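Local structure of probable sugar kinase (Clostridium perfringens, 3KZH) at residues His191-Glu194 / Pro200-Asp203; Tyr213-Gly216 / Lys221-Ile224; Gly230-Tyr233 / Ser238-Lys241; Pro272-Val277 / Trp312-Tyr317. The protein probably acts as a pfkB-family (ribokinase-type) sugar kinase, phosphorylating a carbohydrate substrate, and holds beta-D-glucopyranose in this crystal. One frame throughout, in Å; residues are numbered along the deposited sequence.

Contact 1 of 4, residues His191-Glu194 / Pro200-Asp203; sequences HEAE and PITD. With BGC (beta-D-glucopyranose), chain C.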
loop_
_atom_site.group_PDB
_atom_site.type_symbol
_atom_site.label_atom_id
_atom_site.label_comp_id
_atom_site.label_asym_id
_atom_site.label_seq_id
_atom_site.Cartn_x
_atom_site.Cartn_y
_atom_site.Cartn_z
ATOM N N HIS A 191 18.419 -28.103 13.313
ATOM C CA HIS A 191 17.597 -28.093 14.527
ATOM C C HIS A 191 16.155 -28.574 14.337
ATOM O O HIS A 191 15.651 -29.318 15.169
ATOM C CB HIS A 191 17.632 -26.715 15.206
ATOM C CG HIS A 191 17.354 -26.761 16.680
ATOM N ND1 HIS A 191 18.105 -27.517 17.557
ATOM C CD2 HIS A 191 16.387 -26.177 17.426
ATOM C CE1 HIS A 191 17.610 -27.398 18.776
ATOM N NE2 HIS A 191 16.567 -26.591 18.724
ATOM N N GLU A 192 15.524 -28.200 13.223
ATOM C CA GLU A 192 14.145 -28.616 12.919
ATOM C C GLU A 192 14.082 -30.122 12.648
ATOM O O GLU A 192 13.080 -30.766 12.956
ATOM C CB GLU A 192 13.586 -27.850 11.717
ATOM C CG GLU A 192 13.366 -26.360 11.924
ATOM C CD GLU A 192 13.155 -25.578 10.623
ATOM O OE1 GLU A 192 13.006 -26.184 9.539
ATOM O OE2 GLU A 192 13.156 -24.335 10.682
ATOM N N ALA A 193 15.173 -30.674 12.109
ATOM C CA ALA A 193 15.292 -32.108 11.813
ATOM C C ALA A 193 15.486 -32.920 13.091
ATOM O O ALA A 193 15.077 -34.076 13.152
ATOM C CB ALA A 193 16.446 -32.358 10.856
ATOM N N GLU A 194 16.108 -32.301 14.100
ATOM C CA GLU A 194 16.338 -32.925 15.404
ATOM C C GLU A 194 15.015 -33.084 16.145
ATOM O O GLU A 194 14.758 -34.126 16.757
ATOM C CB GLU A 194 17.288 -32.079 16.251
ATOM C CG GLU A 194 18.688 -32.011 15.699
ATOM C CD GLU A 194 19.614 -31.147 16.513
ATOM O OE1 GLU A 194 20.714 -31.633 16.854
ATOM O OE2 GLU A 194 19.251 -29.985 16.800
ATOM N N PRO A 200 19.593 -35.923 18.663
ATOM C CA PRO A 200 20.563 -34.945 18.134
ATOM C C PRO A 200 21.244 -35.318 16.815
ATOM O O PRO A 200 21.398 -36.503 16.491
ATOM C CB PRO A 200 21.596 -34.849 19.258
ATOM C CG PRO A 200 20.787 -35.085 20.471
ATOM C CD PRO A 200 19.948 -36.263 20.058
ATOM N N ILE A 201 21.560 -34.292 16.023
ATOM C CA ILE A 201 22.251 -34.456 14.740
ATOM C C ILE A 201 23.563 -33.672 14.807
ATOM O O ILE A 201 23.604 -32.463 14.556
ATOM C CB ILE A 201 21.371 -34.031 13.524
ATOM C CG1 ILE A 201 20.151 -34.950 13.400
ATOM C CG2 ILE A 201 22.162 -34.148 12.235
ATOM C CD1 ILE A 201 19.066 -34.431 12.498
ATOM N N THR A 202 24.634 -34.388 15.139
ATOM C CA THR A 202 25.960 -33.787 15.296
ATOM C C THR A 202 26.969 -34.023 14.171
ATOM O O THR A 202 27.937 -33.265 14.035
ATOM C CB THR A 202 26.609 -34.214 16.648
ATOM O OG1 THR A 202 26.683 -35.644 16.740
ATOM C CG2 THR A 202 25.815 -33.669 17.827
ATOM N N ASP A 203 26.739 -35.065 13.373
ATOM C CA ASP A 203 27.637 -35.426 12.276
ATOM C C ASP A 203 26.916 -36.058 11.081
ATOM O O ASP A 203 25.683 -36.102 11.045
ATOM C CB ASP A 203 28.777 -36.344 12.792
ATOM C CG ASP A 203 28.277 -37.548 13.608
ATOM O OD1 ASP A 203 27.180 -38.075 13.331
ATOM O OD2 ASP A 203 29.005 -37.975 14.528
HETATM C C2 BGC C . 13.981 -22.180 8.179
HETATM C C3 BGC C . 15.186 -21.570 7.400
HETATM C C4 BGC C . 15.822 -22.818 6.655
HETATM C C5 BGC C . 14.791 -23.546 5.693
HETATM C C6 BGC C . 15.310 -24.733 4.987
HETATM C C1 BGC C . 13.016 -22.794 7.167
HETATM O O1 BGC C . 12.039 -23.256 7.778
HETATM O O2 BGC C . 13.384 -21.245 8.794
HETATM O O3 BGC C . 15.963 -21.144 8.329
HETATM O O4 BGC C . 16.875 -22.394 5.988
HETATM O O5 BGC C . 13.652 -23.932 6.427
#
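E194 and I201 meet where the chain leaves helix 190-197 and, through a short loop, enters helix 204-217, a helix-loop-helix link in the alpha/beta body of the ribokinase-like fold. The polar part is a carboxylate catching the backbone of the loop. I201 N donates to E194 OE1 at 2.9 Å in an almost straight bond (176°), reaching the anti lone pair, the one turned from the other oxygen. That other oxygen, OE2, accepts from H191 ND1 at 2.8 Å, one turn earlier on the helix; the two donors restrain the rotation of the carboxylate. A long extended side chain suits this place because it must span from the helix to the loop. The apolar part is formed by I201, which crosses E194 obliquely, its CB 4.0 Å from E194 CG, while the isoleucine also reaches L207 and A210 of the next helix. Small enough to let the loop come close, A193 meets the far end of the isoleucine, CB to I201 CD1, at 3.7 Å. D203 serves as N-cap of that next helix, OD1 accepting from D206 N. On the pocket side, E192 OE2 approaches O1 of the glucose at 3.3 Å.

Contact 2 of 4, residues Tyr213-Gly216 / Lys221-Ile224; sequences YFLG and KVFI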
loop_
_atom_site.group_PDB
_atom_site.type_symbol
_atom_site.label_atom_id
_atom_site.label_comp_id
_atom_site.label_asym_id
_atom_site.label_seq_id
_atom_site.Cartn_x
_atom_site.Cartn_y
_atom_site.Cartn_z
ATOM N N TYR A 213 15.312 -42.524 8.737
ATOM C CA TYR A 213 14.143 -42.644 9.602
ATOM C C TYR A 213 12.935 -41.967 8.928
ATOM O O TYR A 213 11.825 -42.510 8.956
ATOM C CB TYR A 213 14.459 -42.024 10.979
ATOM C CG TYR A 213 13.260 -41.741 11.862
ATOM C CD1 TYR A 213 12.530 -42.792 12.460
ATOM C CD2 TYR A 213 12.814 -40.415 12.061
ATOM C CE1 TYR A 213 11.370 -42.523 13.238
ATOM C CE2 TYR A 213 11.659 -40.138 12.832
ATOM C CZ TYR A 213 10.946 -41.193 13.414
ATOM O OH TYR A 213 9.819 -40.922 14.149
ATOM N N PHE A 214 13.165 -40.797 8.323
ATOM C CA PHE A 214 12.113 -40.055 7.623
ATOM C C PHE A 214 11.605 -40.839 6.420
ATOM O O PHE A 214 10.400 -40.885 6.183
ATOM C CB PHE A 214 12.601 -38.671 7.179
ATOM C CG PHE A 214 12.905 -37.718 8.312
ATOM C CD1 PHE A 214 12.037 -37.591 9.413
ATOM C CD2 PHE A 214 14.065 -36.916 8.262
ATOM C CE1 PHE A 214 12.320 -36.673 10.460
ATOM C CE2 PHE A 214 14.368 -35.994 9.299
ATOM C CZ PHE A 214 13.488 -35.873 10.403
ATOM N N LEU A 215 12.522 -41.520 5.725
ATOM C CA LEU A 215 12.185 -42.356 4.567
ATOM C C LEU A 215 11.387 -43.587 5.007
ATOM O O LEU A 215 10.596 -44.130 4.228
ATOM C CB LEU A 215 13.449 -42.815 3.830
ATOM C CG LEU A 215 14.412 -41.791 3.223
ATOM C CD1 LEU A 215 15.703 -42.489 2.868
ATOM C CD2 LEU A 215 13.816 -41.078 2.028
ATOM N N GLY A 216 11.594 -43.986 6.270
ATOM C CA GLY A 216 10.915 -45.127 6.870
ATOM C C GLY A 216 9.464 -44.816 7.177
ATOM O O GLY A 216 8.591 -45.677 7.022
ATOM N N LYS A 221 11.434 -37.841 -0.231
ATOM C CA LYS A 221 12.665 -37.061 -0.412
ATOM C C LYS A 221 12.998 -36.167 0.783
ATOM O O LYS A 221 12.154 -35.390 1.233
ATOM C CB LYS A 221 12.578 -36.205 -1.694
ATOM C CG LYS A 221 12.226 -36.961 -2.973
ATOM C CD LYS A 221 13.129 -36.624 -4.124
ATOM C CE LYS A 221 12.873 -37.561 -5.307
ATOM N NZ LYS A 221 11.529 -37.370 -5.908
ATOM N N VAL A 222 14.232 -36.278 1.289
ATOM C CA VAL A 222 14.691 -35.486 2.439
ATOM C C VAL A 222 15.818 -34.502 2.109
ATOM O O VAL A 222 16.809 -34.873 1.512
ATOM C CB VAL A 222 15.149 -36.401 3.626
ATOM C CG1 VAL A 222 15.582 -35.561 4.853
ATOM C CG2 VAL A 222 14.041 -37.344 4.027
ATOM N N PHE A 223 15.637 -33.248 2.514
ATOM C CA PHE A 223 16.631 -32.190 2.320
ATOM C C PHE A 223 16.847 -31.489 3.667
ATOM O O PHE A 223 15.909 -30.930 4.231
ATOM C CB PHE A 223 16.170 -31.163 1.272
ATOM C CG PHE A 223 15.973 -31.731 -0.102
ATOM C CD1 PHE A 223 17.066 -31.919 -0.965
ATOM C CD2 PHE A 223 14.695 -32.148 -0.517
ATOM C CE1 PHE A 223 16.890 -32.536 -2.227
ATOM C CE2 PHE A 223 14.507 -32.764 -1.778
ATOM C CZ PHE A 223 15.619 -32.958 -2.634
ATOM N N ILE A 224 18.061 -31.579 4.211
ATOM C CA ILE A 224 18.382 -30.945 5.496
ATOM C C ILE A 224 19.407 -29.819 5.296
ATOM O O ILE A 224 20.551 -30.073 4.909
ATOM C CB ILE A 224 18.878 -31.995 6.590
ATOM C CG1 ILE A 224 17.813 -33.074 6.827
ATOM C CG2 ILE A 224 19.091 -31.306 7.948
ATOM C CD1 ILE A 224 18.306 -34.338 7.513
#
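F214 and V222 cross at about a right angle, the phenylalanine projecting from helix 204-217 and the valine pointing out from strand 221-225 to meet it. The joint belongs to a beta-alpha-beta crossover, in which the chain leaves strand 185-186, passes through two helices and returns as a parallel neighbour, strand 221-225. In F214 the CG lies beside the backbone N (chi1 -67°), and the side chain approaches with its CB as the nearest point, 3.7 Å from V222 CG2. The ring beyond it meets the other methyl: F214 CD2 and V222 CG1 are 4.0 Å apart, with the methyl oblique to the ring. The valine can serve both because its branches diverge. CG1 is anti to the backbone N (chi1 -178°) and goes to the ring, whereas CG2 sits beside that N and goes to the base of the phenylalanine. A beta-branched residue suits a strand here, bringing two methyls to the helix without a long flexible chain. L215, one residue further along the helix, reaches across with its end, and its CD2 comes within 4.2 Å of the same V222 CG2. The contact is thus wholly apolar, as befits the buried seam between a helix and the sheet it packs on. The F214 side chain also packs on I180, I186 and I219, and L215 reaches N234 of strand 231-234. On the other face of the strand, F223 packs against F259, L263 and Y267 of helix 255-268, placing strand 221-225 between two helical layers.

Contact 3 of 4, residues Gly230-Tyr233 / Ser238-Lys241; sequences GIFY and SCGK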
loop_
_atom_site.group_PDB
_atom_site.type_symbol
_atom_site.label_atom_id
_atom_site.label_comp_id
_atom_site.label_asym_id
_atom_site.label_seq_id
_atom_site.Cartn_x
_atom_site.Cartn_y
_atom_site.Cartn_z
ATOM N N GLY A 230 26.174 -26.385 3.825
ATOM C CA GLY A 230 25.386 -26.778 2.677
ATOM C C GLY A 230 24.100 -27.530 2.913
ATOM O O GLY A 230 23.371 -27.281 3.866
ATOM N N ILE A 231 23.801 -28.426 1.981
ATOM C CA ILE A 231 22.581 -29.208 2.021
ATOM C C ILE A 231 22.889 -30.683 2.007
ATOM O O ILE A 231 23.675 -31.154 1.188
ATOM C CB ILE A 231 21.681 -28.899 0.774
ATOM C CG1 ILE A 231 21.362 -27.399 0.677
ATOM C CG2 ILE A 231 20.422 -29.779 0.740
ATOM C CD1 ILE A 231 20.496 -26.815 1.751
ATOM N N PHE A 232 22.217 -31.400 2.898
ATOM C CA PHE A 232 22.312 -32.844 2.982
ATOM C C PHE A 232 21.025 -33.359 2.321
ATOM O O PHE A 232 19.939 -32.887 2.641
ATOM C CB PHE A 232 22.385 -33.297 4.450
ATOM C CG PHE A 232 22.404 -34.788 4.617
ATOM C CD1 PHE A 232 23.610 -35.503 4.490
ATOM C CD2 PHE A 232 21.197 -35.503 4.821
ATOM C CE1 PHE A 232 23.619 -36.912 4.554
ATOM C CE2 PHE A 232 21.189 -36.906 4.883
ATOM C CZ PHE A 232 22.398 -37.618 4.749
ATOM N N TYR A 233 21.146 -34.365 1.462
ATOM C CA TYR A 233 19.982 -34.941 0.787
ATOM C C TYR A 233 19.921 -36.461 0.879
ATOM O O TYR A 233 20.962 -37.120 0.993
ATOM C CB TYR A 233 19.940 -34.520 -0.692
ATOM C CG TYR A 233 21.111 -34.981 -1.555
ATOM C CD1 TYR A 233 21.085 -36.229 -2.225
ATOM C CD2 TYR A 233 22.234 -34.167 -1.732
ATOM C CE1 TYR A 233 22.157 -36.653 -3.043
ATOM C CE2 TYR A 233 23.314 -34.580 -2.561
ATOM C CZ TYR A 233 23.266 -35.829 -3.200
ATOM O OH TYR A 233 24.351 -36.286 -3.923
ATOM N N SER A 238 19.824 -42.157 -3.823
ATOM C CA SER A 238 20.972 -41.267 -3.758
ATOM C C SER A 238 21.009 -40.511 -2.443
ATOM O O SER A 238 19.973 -40.096 -1.925
ATOM C CB SER A 238 20.960 -40.289 -4.931
ATOM O OG SER A 238 21.283 -40.932 -6.143
ATOM N N CYS A 239 22.214 -40.387 -1.892
ATOM C CA CYS A 239 22.445 -39.692 -0.629
ATOM C C CYS A 239 23.767 -38.962 -0.719
ATOM O O CYS A 239 24.727 -39.473 -1.291
ATOM C CB CYS A 239 22.457 -40.675 0.552
ATOM S SG CYS A 239 22.841 -39.935 2.177
ATOM N N GLY A 240 23.798 -37.745 -0.191
ATOM C CA GLY A 240 25.012 -36.964 -0.230
ATOM C C GLY A 240 24.876 -35.632 0.454
ATOM O O GLY A 240 23.867 -35.360 1.102
ATOM N N LYS A 241 25.903 -34.805 0.284
ATOM C CA LYS A 241 25.972 -33.472 0.862
ATOM C C LYS A 241 26.724 -32.587 -0.114
ATOM O O LYS A 241 27.810 -32.942 -0.574
ATOM C CB LYS A 241 26.701 -33.502 2.211
ATOM C CG LYS A 241 26.771 -32.158 2.941
ATOM C CD LYS A 241 28.039 -32.015 3.775
ATOM C CE LYS A 241 27.972 -32.826 5.060
ATOM N NZ LYS A 241 29.207 -32.638 5.877
#
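Y233 takes a chi1 of 62°, which sets its CG between its own backbone N and carbonyl carbon and folds the ring across the neighbouring strand onto G240. The two strands, 231-234 and 239-244, form an antiparallel beta hairpin. G240 CA lies 3.9 Å from the centroid of the Y233 ring and over its face, a CH-pi contact, while G240 N sits over the same ring toward its rim. Having no side chain, the glycine lets a flat aromatic ring rest directly on the backbone. In the backbone, Y233 and G240 form a hydrogen-bonded pair, with Y233 N giving to G240 O at 2.9 Å and G240 N giving to Y233 O at 3.1 Å. F232 and K241, the adjacent non-hydrogen-bonded pair, bring their side chains to the other face of the sheet. There F232 CG and C239 SG each lie anti to their backbone N, and the sulfur reaches the far end of the ring, F232 CZ to C239 SG 3.5 Å, in an oblique sulfur-aromatic contact. A small, polarisable thiol fits well beside the phenylalanine. The hairpin is flanked in the sheet by strands 221-225 and 312-317. F232 faces L207, I208 and S211 of helix 204-217, whereas Y233 packs on E274 and V277 of helix 273-288 from the opposite side.

Contact 4 of 4, residues Pro272-Val277 / Trp312-Tyr317; sequences PIEDIV and WEEEKY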
loop_
_atom_site.group_PDB
_atom_site.type_symbol
_atom_site.label_atom_id
_atom_site.label_comp_id
_atom_site.label_asym_id
_atom_site.label_seq_id
_atom_site.Cartn_x
_atom_site.Cartn_y
_atom_site.Cartn_z
ATOM N N PRO A 272 17.835 -34.763 -12.104
ATOM C CA PRO A 272 18.389 -35.682 -11.094
ATOM C C PRO A 272 18.635 -34.907 -9.788
ATOM O O PRO A 272 18.858 -33.690 -9.829
ATOM C CB PRO A 272 19.693 -36.174 -11.740
ATOM C CG PRO A 272 20.001 -35.162 -12.779
ATOM C CD PRO A 272 18.665 -34.804 -13.325
ATOM N N ILE A 273 18.568 -35.602 -8.651
ATOM C CA ILE A 273 18.706 -34.982 -7.327
ATOM C C ILE A 273 19.925 -34.078 -7.063
ATOM O O ILE A 273 19.772 -33.027 -6.448
ATOM C CB ILE A 273 18.452 -36.015 -6.168
ATOM C CG1 ILE A 273 18.173 -35.287 -4.848
ATOM C CG2 ILE A 273 19.619 -36.975 -6.026
ATOM C CD1 ILE A 273 17.356 -36.059 -3.852
ATOM N N GLU A 274 21.085 -34.429 -7.615
ATOM C CA GLU A 274 22.307 -33.634 -7.443
ATOM C C GLU A 274 22.167 -32.255 -8.096
ATOM O O GLU A 274 22.605 -31.245 -7.530
ATOM C CB GLU A 274 23.524 -34.377 -8.014
ATOM C CG GLU A 274 23.837 -35.697 -7.304
ATOM C CD GLU A 274 24.853 -36.549 -8.047
ATOM O OE1 GLU A 274 24.464 -37.239 -9.016
ATOM O OE2 GLU A 274 26.039 -36.539 -7.659
ATOM N N ASP A 275 21.472 -32.217 -9.238
ATOM C CA ASP A 275 21.238 -30.976 -9.970
ATOM C C ASP A 275 20.120 -30.116 -9.361
ATOM O O ASP A 275 20.162 -28.892 -9.481
ATOM C CB ASP A 275 20.997 -31.256 -11.467
ATOM C CG ASP A 275 22.243 -31.788 -12.181
ATOM O OD1 ASP A 275 23.332 -31.189 -12.045
ATOM O OD2 ASP A 275 22.130 -32.817 -12.882
ATOM N N ILE A 276 19.138 -30.753 -8.712
ATOM C CA ILE A 276 18.021 -30.052 -8.035
ATOM C C ILE A 276 18.599 -29.312 -6.822
ATOM O O ILE A 276 18.292 -28.137 -6.596
ATOM C CB ILE A 276 16.917 -31.041 -7.524
ATOM C CG1 ILE A 276 16.254 -31.770 -8.692
ATOM C CG2 ILE A 276 15.854 -30.304 -6.697
ATOM C CD1 ILE A 276 15.240 -32.837 -8.273
ATOM N N VAL A 277 19.475 -30.011 -6.098
ATOM C CA VAL A 277 20.166 -29.505 -4.910
ATOM C C VAL A 277 21.042 -28.296 -5.263
ATOM O O VAL A 277 21.007 -27.296 -4.556
ATOM C CB VAL A 277 20.992 -30.664 -4.242
ATOM C CG1 VAL A 277 21.786 -30.198 -3.077
ATOM C CG2 VAL A 277 20.063 -31.714 -3.732
ATOM N N TRP A 312 31.769 -26.226 -6.449
ATOM C CA TRP A 312 31.108 -27.047 -5.438
ATOM C C TRP A 312 31.974 -28.071 -4.707
ATOM O O TRP A 312 32.950 -28.586 -5.248
ATOM C CB TRP A 312 29.914 -27.809 -6.059
ATOM C CG TRP A 312 28.925 -26.981 -6.871
ATOM C CD1 TRP A 312 28.955 -26.767 -8.219
ATOM C CD2 TRP A 312 27.777 -26.273 -6.380
ATOM N NE1 TRP A 312 27.906 -25.964 -8.603
ATOM C CE2 TRP A 312 27.162 -25.645 -7.498
ATOM C CE3 TRP A 312 27.199 -26.102 -5.105
ATOM C CZ2 TRP A 312 25.998 -24.849 -7.378
ATOM C CZ3 TRP A 312 26.032 -25.303 -4.982
ATOM C CH2 TRP A 312 25.452 -24.691 -6.117
ATOM N N GLU A 313 31.600 -28.340 -3.457
ATOM C CA GLU A 313 32.235 -29.362 -2.629
ATOM C C GLU A 313 31.123 -30.399 -2.572
ATOM O O GLU A 313 30.032 -30.112 -2.071
ATOM C CB GLU A 313 32.561 -28.845 -1.228
ATOM C CG GLU A 313 33.881 -28.094 -1.130
ATOM C CD GLU A 313 34.163 -27.566 0.264
ATOM O OE1 GLU A 313 33.855 -28.263 1.257
ATOM O OE2 GLU A 313 34.698 -26.442 0.367
ATOM N N GLU A 314 31.363 -31.547 -3.209
ATOM C CA GLU A 314 30.387 -32.637 -3.287
ATOM C C GLU A 314 30.875 -33.901 -2.601
ATOM O O GLU A 314 32.051 -34.235 -2.670
ATOM C CB GLU A 314 30.046 -32.953 -4.755
ATOM C CG GLU A 314 29.479 -31.791 -5.552
ATOM C CD GLU A 314 29.187 -32.151 -6.991
ATOM O OE1 GLU A 314 28.336 -33.028 -7.226
ATOM O OE2 GLU A 314 29.784 -31.534 -7.894
ATOM N N GLU A 315 29.953 -34.585 -1.927
ATOM C CA GLU A 315 30.215 -35.827 -1.192
ATOM C C GLU A 315 29.040 -36.767 -1.459
ATOM O O GLU A 315 27.892 -36.324 -1.454
ATOM C CB GLU A 315 30.305 -35.549 0.323
ATOM C CG GLU A 315 31.539 -34.749 0.778
ATOM C CD GLU A 315 31.468 -34.248 2.224
ATOM O OE1 GLU A 315 31.066 -35.005 3.134
ATOM O OE2 GLU A 315 31.857 -33.086 2.457
ATOM N N LYS A 316 29.326 -38.043 -1.740
ATOM C CA LYS A 316 28.283 -39.045 -2.003
ATOM C C LYS A 316 28.441 -40.244 -1.072
ATOM O O LYS A 316 29.516 -40.820 -0.995
ATOM C CB LYS A 316 28.329 -39.568 -3.456
ATOM C CG LYS A 316 28.085 -38.561 -4.592
ATOM C CD LYS A 316 27.667 -39.250 -5.911
ATOM C CE LYS A 316 28.671 -40.304 -6.420
ATOM N NZ LYS A 316 30.030 -39.771 -6.764
ATOM N N TYR A 317 27.368 -40.628 -0.383
ATOM C CA TYR A 317 27.400 -41.781 0.519
ATOM C C TYR A 317 26.510 -42.891 -0.040
ATOM O O TYR A 317 25.455 -42.619 -0.618
ATOM C CB TYR A 317 26.944 -41.403 1.946
ATOM C CG TYR A 317 27.424 -40.049 2.429
ATOM C CD1 TYR A 317 26.544 -38.956 2.474
ATOM C CD2 TYR A 317 28.774 -39.832 2.783
ATOM C CE1 TYR A 317 26.992 -37.665 2.848
ATOM C CE2 TYR A 317 29.238 -38.540 3.165
ATOM C CZ TYR A 317 28.336 -37.466 3.191
ATOM O OH TYR A 317 28.747 -36.202 3.557
#
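Helix 273-288 begins beside the edge strand 312-317 of the main sheet, and E274 in its first turn meets K316 and E314 there. The strand alternates: E314 and K316 turn toward the helix, E313 and E315 do not. E274 and K316 cross at about a right angle, and what touches is a carboxylate oxygen and an aliphatic carbon, E274 OE2 to K316 CD at 3.6 Å. The glutamate stretches out beyond its CG, but the lysine bends near its end (chi3 -57°, chi4 -62°), which leaves its NZ 5.2 Å from E274 OE2, near enough that the opposite charges probably attract, though the two groups are not in contact. E314 OE1 lies 4.2 Å from the same E274 OE2. P272 is the N-cap residue; its O accepts from I276 N at 3.2 Å, and its missing N-H costs nothing at a helix start. On the strand, Y317 OH gives a hydrogen bond to E315 OE1 at 2.6 Å, entering from above the carboxylate plane. K278 of the same helix makes a cation-pi contact with W312 and a long, weak ion pair with E314. The two like charges would probably repel mildly, an effect that the K316 and K278 ammonium groups and the positive start of the helix may offset, around what is a light surface contact of an oxygen with a methylene.

Contacts 2, 3 and 4 share one sheet, whose strands 221-225, 231-234, 239-244 and 312-317 lie in that order. Contact 2 joins contact 3 through a probable backbone hydrogen bond, I224 N to F232 O at 2.8 Å, and contact 3 joins contact 4 through another, E315 N to K241 O at 3.0 Å; the centres of contacts 3 and 4 are only about 6 Å apart. Contact 1 stands off the sheet but touches contact 2, A193 O lying 3.6 Å from F214 CZ. Towards the sugar, contact 1 supplies E192 to the pocket, the I231 side chain of contact 3 is about 6 Å from the glucose, and that of V222 in contact 2 about 11 Å.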